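Acyl-coa oxidase (Arabidopsis thaliana, PDB 1W07) catalyses the FAD-dependent desaturation of long- and medium-chain acyl-CoAs to 2-trans-enoyl-CoAs in peroxisomal beta-oxidation, passing the electrons to oxygen to give hydrogen peroxide. Local coordinates at the interface of chains A and B. Coordinates in Å, arbitrary orientation; residue numbers count along the deposited sequence, not the author numbering. Chains: chain A/B, Acyl-coa oxidase.

Contact 1: the interface of chains A and B. Residues chain A 58-59, 224, 226-227; chain B 636-638.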
loop_
_atom_site.group_PDB
_atom_site.type_symbol
_atom_site.label_atom_id
_atom_site.label_comp_id
_atom_site.label_asym_id
_atom_site.label_seq_id
_atom_site.Cartn_x
_atom_site.Cartn_y
_atom_site.Cartn_z
ATOM N N ARG A 58 -18.068 -6.304 -13.882
ATOM C CA ARG A 58 -17.413 -7.596 -13.624
ATOM C C ARG A 58 -17.703 -8.547 -14.783
ATOM O O ARG A 58 -16.778 -9.094 -15.382
ATOM C CB ARG A 58 -17.935 -8.220 -12.323
ATOM C CG ARG A 58 -17.190 -9.504 -11.867
ATOM C CD ARG A 58 -15.872 -9.202 -11.130
ATOM N NE ARG A 58 -14.890 -10.298 -11.201
ATOM C CZ ARG A 58 -14.890 -11.415 -10.465
ATOM N NH1 ARG A 58 -15.827 -11.653 -9.550
ATOM N NH2 ARG A 58 -13.925 -12.311 -10.645
ATOM N N LYS A 59 -18.988 -8.742 -15.097
ATOM C CA LYS A 59 -19.397 -9.636 -16.185
ATOM C C LYS A 59 -18.766 -9.281 -17.519
ATOM O O LYS A 59 -18.272 -10.161 -18.237
ATOM C CB LYS A 59 -20.917 -9.635 -16.360
ATOM C CG LYS A 59 -21.686 -10.483 -15.360
ATOM C CD LYS A 59 -23.186 -10.300 -15.552
ATOM C CE LYS A 59 -23.984 -11.372 -14.840
ATOM N NZ LYS A 59 -25.443 -11.077 -14.922
ATOM N N ASP A 224 -17.434 -18.376 -8.419
ATOM C CA ASP A 224 -16.429 -17.349 -8.215
ATOM C C ASP A 224 -16.484 -16.841 -6.774
ATOM O O ASP A 224 -17.564 -16.724 -6.186
ATOM C CB ASP A 224 -16.649 -16.214 -9.212
ATOM C CG ASP A 224 -15.640 -15.096 -9.058
ATOM O OD1 ASP A 224 -15.914 -14.142 -8.294
ATOM O OD2 ASP A 224 -14.561 -15.188 -9.684
ATOM N N GLY A 226 -15.761 -13.860 -5.618
ATOM C CA GLY A 226 -16.099 -12.469 -5.429
ATOM C C GLY A 226 -15.091 -11.456 -5.916
ATOM O O GLY A 226 -14.001 -11.805 -6.384
ATOM N N THR A 227 -15.470 -10.187 -5.797
ATOM C CA THR A 227 -14.647 -9.067 -6.237
ATOM C C THR A 227 -13.385 -8.933 -5.404
ATOM O O THR A 227 -13.399 -9.121 -4.185
ATOM C CB THR A 227 -15.451 -7.747 -6.186
ATOM O OG1 THR A 227 -16.577 -7.847 -7.067
ATOM C CG2 THR A 227 -14.583 -6.557 -6.633
ATOM N N ASP B 636 -21.879 -12.107 -5.817
ATOM C CA ASP B 636 -21.193 -11.548 -6.976
ATOM C C ASP B 636 -21.981 -11.843 -8.246
ATOM O O ASP B 636 -22.478 -12.957 -8.438
ATOM C CB ASP B 636 -19.778 -12.130 -7.114
ATOM C CG ASP B 636 -18.887 -11.272 -7.986
ATOM O OD1 ASP B 636 -18.838 -11.504 -9.212
ATOM O OD2 ASP B 636 -18.249 -10.343 -7.440
ATOM N N PRO B 637 -22.115 -10.841 -9.135
ATOM C CA PRO B 637 -22.847 -10.981 -10.395
ATOM C C PRO B 637 -22.306 -12.106 -11.285
ATOM O O PRO B 637 -23.051 -12.684 -12.072
ATOM C CB PRO B 637 -22.712 -9.590 -11.025
ATOM C CG PRO B 637 -21.400 -9.125 -10.523
ATOM C CD PRO B 637 -21.472 -9.516 -9.061
ATOM N N LEU B 638 -21.014 -12.414 -11.151
ATOM C CA LEU B 638 -20.388 -13.483 -11.924
ATOM C C LEU B 638 -21.022 -14.835 -11.544
ATOM O O LEU B 638 -20.932 -15.813 -12.282
ATOM C CB LEU B 638 -18.874 -13.490 -11.678
ATOM C CG LEU B 638 -17.978 -13.963 -12.825
ATOM C CD1 LEU B 638 -18.389 -13.300 -14.148
ATOM C CD2 LEU B 638 -16.527 -13.644 -12.485
HETATM O O HOH W 1 -18.814 -9.338 -5.219
#

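Contact 2: the interface of chains A and B. Residues chain A 184, 212-214; chain B 643-644, 647, 651, 655.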
loop_
_atom_site.group_PDB
_atom_site.type_symbol
_atom_site.label_atom_id
_atom_site.label_comp_id
_atom_site.label_asym_id
_atom_site.label_seq_id
_atom_site.Cartn_x
_atom_site.Cartn_y
_atom_site.Cartn_z
ATOM N N THR A 184 -12.528 -27.027 -16.953
ATOM C CA THR A 184 -13.381 -28.208 -17.095
ATOM C C THR A 184 -12.816 -29.306 -16.188
ATOM O O THR A 184 -13.527 -30.234 -15.797
ATOM C CB THR A 184 -13.379 -28.725 -18.550
ATOM O OG1 THR A 184 -12.061 -29.169 -18.897
ATOM C CG2 THR A 184 -13.811 -27.626 -19.510
ATOM N N GLU A 212 -19.544 -30.962 -22.981
ATOM C CA GLU A 212 -20.612 -30.777 -23.962
ATOM C C GLU A 212 -21.380 -29.481 -23.747
ATOM O O GLU A 212 -21.626 -28.743 -24.698
ATOM C CB GLU A 212 -21.589 -31.952 -23.919
ATOM C CG GLU A 212 -20.966 -33.259 -24.356
ATOM C CD GLU A 212 -20.396 -33.191 -25.756
ATOM O OE1 GLU A 212 -21.165 -32.911 -26.707
ATOM O OE2 GLU A 212 -19.176 -33.420 -25.915
ATOM N N ASP A 213 -21.756 -29.204 -22.502
ATOM C CA ASP A 213 -22.498 -27.985 -22.194
ATOM C C ASP A 213 -21.858 -27.156 -21.082
ATOM O O ASP A 213 -22.420 -26.150 -20.662
ATOM C CB ASP A 213 -23.934 -28.323 -21.809
ATOM C CG ASP A 213 -24.015 -29.475 -20.847
ATOM O OD1 ASP A 213 -23.178 -29.534 -19.925
ATOM O OD2 ASP A 213 -24.929 -30.319 -21.002
ATOM N N HIS A 214 -20.694 -27.588 -20.601
ATOM C CA HIS A 214 -19.970 -26.861 -19.557
ATOM C C HIS A 214 -20.690 -26.857 -18.209
ATOM O O HIS A 214 -20.303 -26.129 -17.289
ATOM C CB HIS A 214 -19.725 -25.413 -19.994
ATOM C CG HIS A 214 -18.496 -24.804 -19.399
ATOM N ND1 HIS A 214 -17.226 -25.239 -19.713
ATOM C CD2 HIS A 214 -18.341 -23.803 -18.502
ATOM C CE1 HIS A 214 -16.341 -24.531 -19.036
ATOM N NE2 HIS A 214 -16.991 -23.652 -18.292
ATOM N N VAL B 643 -22.623 -21.262 -15.912
ATOM C CA VAL B 643 -21.985 -21.174 -17.219
ATOM C C VAL B 643 -21.843 -19.689 -17.539
ATOM O O VAL B 643 -22.832 -18.988 -17.740
ATOM C CB VAL B 643 -22.835 -21.834 -18.316
ATOM C CG1 VAL B 643 -22.179 -21.624 -19.670
ATOM C CG2 VAL B 643 -22.990 -23.310 -18.031
ATOM N N PRO B 644 -20.595 -19.191 -17.607
ATOM C CA PRO B 644 -20.301 -17.788 -17.891
ATOM C C PRO B 644 -20.701 -17.291 -19.278
ATOM O O PRO B 644 -20.625 -18.027 -20.265
ATOM C CB PRO B 644 -18.794 -17.708 -17.669
ATOM C CG PRO B 644 -18.333 -19.048 -18.178
ATOM C CD PRO B 644 -19.355 -19.995 -17.573
ATOM N N TYR B 647 -18.944 -18.034 -22.875
ATOM C CA TYR B 647 -18.566 -19.437 -23.002
ATOM C C TYR B 647 -18.753 -19.943 -24.437
ATOM O O TYR B 647 -17.836 -20.525 -25.027
ATOM C CB TYR B 647 -19.418 -20.280 -22.060
ATOM C CG TYR B 647 -19.631 -21.702 -22.527
ATOM C CD1 TYR B 647 -18.594 -22.629 -22.506
ATOM C CD2 TYR B 647 -20.869 -22.109 -23.011
ATOM C CE1 TYR B 647 -18.782 -23.931 -22.954
ATOM C CE2 TYR B 647 -21.076 -23.405 -23.462
ATOM C CZ TYR B 647 -20.021 -24.312 -23.434
ATOM O OH TYR B 647 -20.192 -25.589 -23.912
ATOM N N LEU B 651 -15.056 -19.920 -25.295
ATOM C CA LEU B 651 -14.571 -21.122 -24.623
ATOM C C LEU B 651 -14.858 -22.393 -25.421
ATOM O O LEU B 651 -13.957 -23.212 -25.631
ATOM C CB LEU B 651 -15.185 -21.243 -23.221
ATOM C CG LEU B 651 -14.672 -20.231 -22.182
ATOM C CD1 LEU B 651 -15.436 -20.361 -20.861
ATOM C CD2 LEU B 651 -13.182 -20.468 -21.981
ATOM N N LEU B 655 -12.155 -25.335 -26.923
ATOM C CA LEU B 655 -12.250 -26.719 -26.475
ATOM C C LEU B 655 -12.575 -27.681 -27.610
ATOM O O LEU B 655 -12.477 -28.893 -27.436
ATOM C CB LEU B 655 -13.318 -26.840 -25.377
ATOM C CG LEU B 655 -12.991 -26.206 -24.016
ATOM C CD1 LEU B 655 -14.277 -25.991 -23.214
ATOM C CD2 LEU B 655 -11.995 -27.094 -23.260
HETATM O O HOH W 2 -22.184 -26.256 -25.929
#

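Contact 3: the interface of chains A and B. Residues chain A 142-145, 429; chain B 312-313, 321.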
loop_
_atom_site.group_PDB
_atom_site.type_symbol
_atom_site.label_atom_id
_atom_site.label_comp_id
_atom_site.label_asym_id
_atom_site.label_seq_id
_atom_site.Cartn_x
_atom_site.Cartn_y
_atom_site.Cartn_z
ATOM N N HIS A 142 -7.340 -23.366 4.922
ATOM C CA HIS A 142 -5.918 -23.660 4.781
ATOM C C HIS A 142 -5.322 -23.205 3.462
ATOM O O HIS A 142 -5.770 -23.624 2.387
ATOM C CB HIS A 142 -5.653 -25.166 4.940
ATOM C CG HIS A 142 -5.933 -25.691 6.308
ATOM N ND1 HIS A 142 -7.205 -26.002 6.739
ATOM C CD2 HIS A 142 -5.117 -25.883 7.372
ATOM C CE1 HIS A 142 -7.162 -26.365 8.009
ATOM N NE2 HIS A 142 -5.907 -26.298 8.419
ATOM N N GLY A 143 -4.284 -22.374 3.564
ATOM C CA GLY A 143 -3.579 -21.874 2.399
ATOM C C GLY A 143 -2.091 -22.183 2.514
ATOM O O GLY A 143 -1.558 -22.996 1.758
ATOM N N SER A 144 -1.426 -21.538 3.469
ATOM C CA SER A 144 -0.000 -21.728 3.715
ATOM C C SER A 144 0.324 -23.113 4.262
ATOM O O SER A 144 1.336 -23.718 3.885
ATOM C CB SER A 144 0.510 -20.688 4.714
ATOM O OG SER A 144 0.491 -19.379 4.162
ATOM N N ASN A 145 -0.510 -23.602 5.172
ATOM C CA ASN A 145 -0.291 -24.920 5.756
ATOM C C ASN A 145 -1.022 -25.994 4.956
ATOM O O ASN A 145 -2.102 -26.469 5.343
ATOM C CB ASN A 145 -0.731 -24.946 7.218
ATOM C CG ASN A 145 -0.585 -26.320 7.829
ATOM O OD1 ASN A 145 0.239 -27.111 7.375
ATOM N ND2 ASN A 145 -1.373 -26.612 8.853
ATOM N N VAL A 429 5.988 -16.399 6.491
ATOM C CA VAL A 429 6.191 -17.821 6.707
ATOM C C VAL A 429 7.454 -18.279 5.986
ATOM O O VAL A 429 8.254 -19.019 6.556
ATOM C CB VAL A 429 4.985 -18.643 6.198
ATOM C CG1 VAL A 429 5.316 -20.125 6.228
ATOM C CG2 VAL A 429 3.774 -18.372 7.073
ATOM N N GLN B 312 -3.401 -21.367 11.805
ATOM C CA GLN B 312 -2.569 -21.929 10.748
ATOM C C GLN B 312 -1.244 -22.391 11.345
ATOM O O GLN B 312 -0.534 -21.609 11.982
ATOM C CB GLN B 312 -2.329 -20.870 9.661
ATOM C CG GLN B 312 -1.928 -21.422 8.280
ATOM C CD GLN B 312 -3.091 -22.022 7.479
ATOM O OE1 GLN B 312 -2.921 -22.435 6.324
ATOM N NE2 GLN B 312 -4.271 -22.076 8.090
ATOM N N PHE B 313 -0.909 -23.657 11.121
ATOM C CA PHE B 313 0.323 -24.236 11.649
ATOM C C PHE B 313 0.222 -24.345 13.164
ATOM O O PHE B 313 -0.806 -23.997 13.756
ATOM C CB PHE B 313 1.544 -23.380 11.291
ATOM C CG PHE B 313 1.836 -23.304 9.813
ATOM C CD1 PHE B 313 1.544 -22.150 9.081
ATOM C CD2 PHE B 313 2.453 -24.365 9.157
ATOM C CE1 PHE B 313 1.872 -22.055 7.723
ATOM C CE2 PHE B 313 2.785 -24.281 7.796
ATOM C CZ PHE B 313 2.497 -23.128 7.078
ATOM N N GLU B 321 -4.816 -26.254 15.208
ATOM C CA GLU B 321 -3.794 -25.268 14.880
ATOM C C GLU B 321 -3.889 -24.010 15.736
ATOM O O GLU B 321 -4.944 -23.695 16.282
ATOM C CB GLU B 321 -3.863 -24.917 13.400
ATOM C CG GLU B 321 -3.408 -26.065 12.536
ATOM C CD GLU B 321 -3.733 -25.887 11.072
ATOM O OE1 GLU B 321 -3.005 -25.155 10.370
ATOM O OE2 GLU B 321 -4.735 -26.481 10.638
#

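Contact 1: the interface of chains A and B
B:Asp636, just ahead of the 3-10 helix 637-640, and B:Leu638 within it close on A:Arg58 at the head of helix 58-78 in the homodimer. The guanidinium of A:Arg58 serves both: its nitrogens deal with acids at the rim while its flat face takes a methyl. CD2 of B:Leu638 sits over the centre of that face, 3.4 Å from CZ, a place that suits a branched aliphatic end. At the rim, NH1 makes a salt bridge to carboxylate OD1 of B:Asp636 at 3.0 Å, but the hydrogen bond is weak, bent to 125°, with the two planes steeply crossed. The straighter bond from NH1 goes to A:Asp224 OD1 of its own chain (2.8 Å), and NH2 takes OD2, an end-on grip that fixes how the guanidinium is turned. With chi1 at -173° and a bend at chi2 (81°), the arginine chain brings its head to A:Asp224 at the end of strand 220-224. Its positive charge lies between two acids and would probably ease their mutual repulsion. Backbone N of B:Leu638 also bonds OD1 of B:Asp636, steadying the carboxylate from its own chain. The other oxygen, OD2, accepts a hydrogen bond from the hydroxyl OG1 of A:Thr227 at 3.0 Å, nearly along its C-O axis.

Contact 2: the interface of chains A and B
A:His214 lays its side chain against the ring of B:Tyr647, where the C-terminal part of one acyl-CoA oxidase subunit packs on the other; A:His214 belongs to the segment matching the acyl-CoA dehydrogenase middle domain. The main interaction is CH-pi. The methylene CB of A:His214 lies over the tyrosine face, offset toward the rim, 3.8 Å from the ring centroid and 3.4 Å from CE1. The two side chains run antiparallel, each passing alongside the other, which also brings CD1 of B:Tyr647 over the rim of the imidazole. In A:His214, CG lies roughly opposite the backbone N (chi1 -151°), turning the imidazole along the tyrosine toward its CD1 side. An aromatic residue suits this place because its broad face can receive both a methylene and a flat ring.

Aliphatic contacts flank the pair. CD of B:Pro644 approaches CD2 of A:His214 at 4.0 Å, the side chains crossing at about a right angle. Farther along, CG2 of A:Thr184 and CD1 of B:Leu655 meet tip to tip at 4.1 Å.

A polar link runs through water: the phenol OH of B:Tyr647 lies 2.9 Å from water 2, which in turn is 2.8 Å from the backbone O of A:Glu212.

Contact 3: the interface of chains A and B
A:His142 and A:Asn145 reach across to the carboxylate of B:Glu321, each taking its own oxygen. NE2 of the imidazole gives a short bond of 2.5 Å to OE2, in the ring plane and using the syn lone pair; a nearby carboxylate would probably favour a protonated imidazole. The amide ND2 of A:Asn145 donates to OE1 at 2.7 Å, from well above the carboxylate plane, the amide standing almost perpendicular to it. The amide oxygen OE1 of B:Gln312 collects two backbone N-H groups, A:Gly143 N at 3.1 Å and A:Asn145 N at 2.9 Å, from opposite faces of its plane. A glutamine is long enough to carry an acceptor to this loop, and its bend at chi2 (76°) turns the amide toward it. B:Phe313 supplies the apolar floor: CB of A:Asn145 sits over the ring centre, 3.6 Å from the centroid, and the asparagine amide is stacked on the ring, 26° from parallel. In the next shell, backbone N of B:Phe313 donates to the anti lone pair of B:Glu321 OE1 at 2.7 Å, tying acid and aromatic together. Because A:Ser144 binds FAD and B:Gln312 and B:Phe313 line an FAD pocket, the contact probably couples dimer assembly to the cofactor site.

Contact 1 and contact 2 have C-alpha centres about 17 Å apart, and both use the C-terminal stretch of chain B, residues 636-655, laid along chain A. Contact 3 lies about 27 Å from contact 1 and 34 Å from contact 2, and draws instead on residues 312-321 of chain B. On chain A, most residues of all three fall in the acyl-CoA dehydrogenase middle-domain range. The centre of contact 3 is about 11 Å from A:Glu424, the inferred proton acceptor, against 23 Å for contact 1. Contacts 1 and 2 seem chiefly to fasten the subunits, while contact 3 joins them beside the catalytic centre. Two-fold symmetry repeats all three.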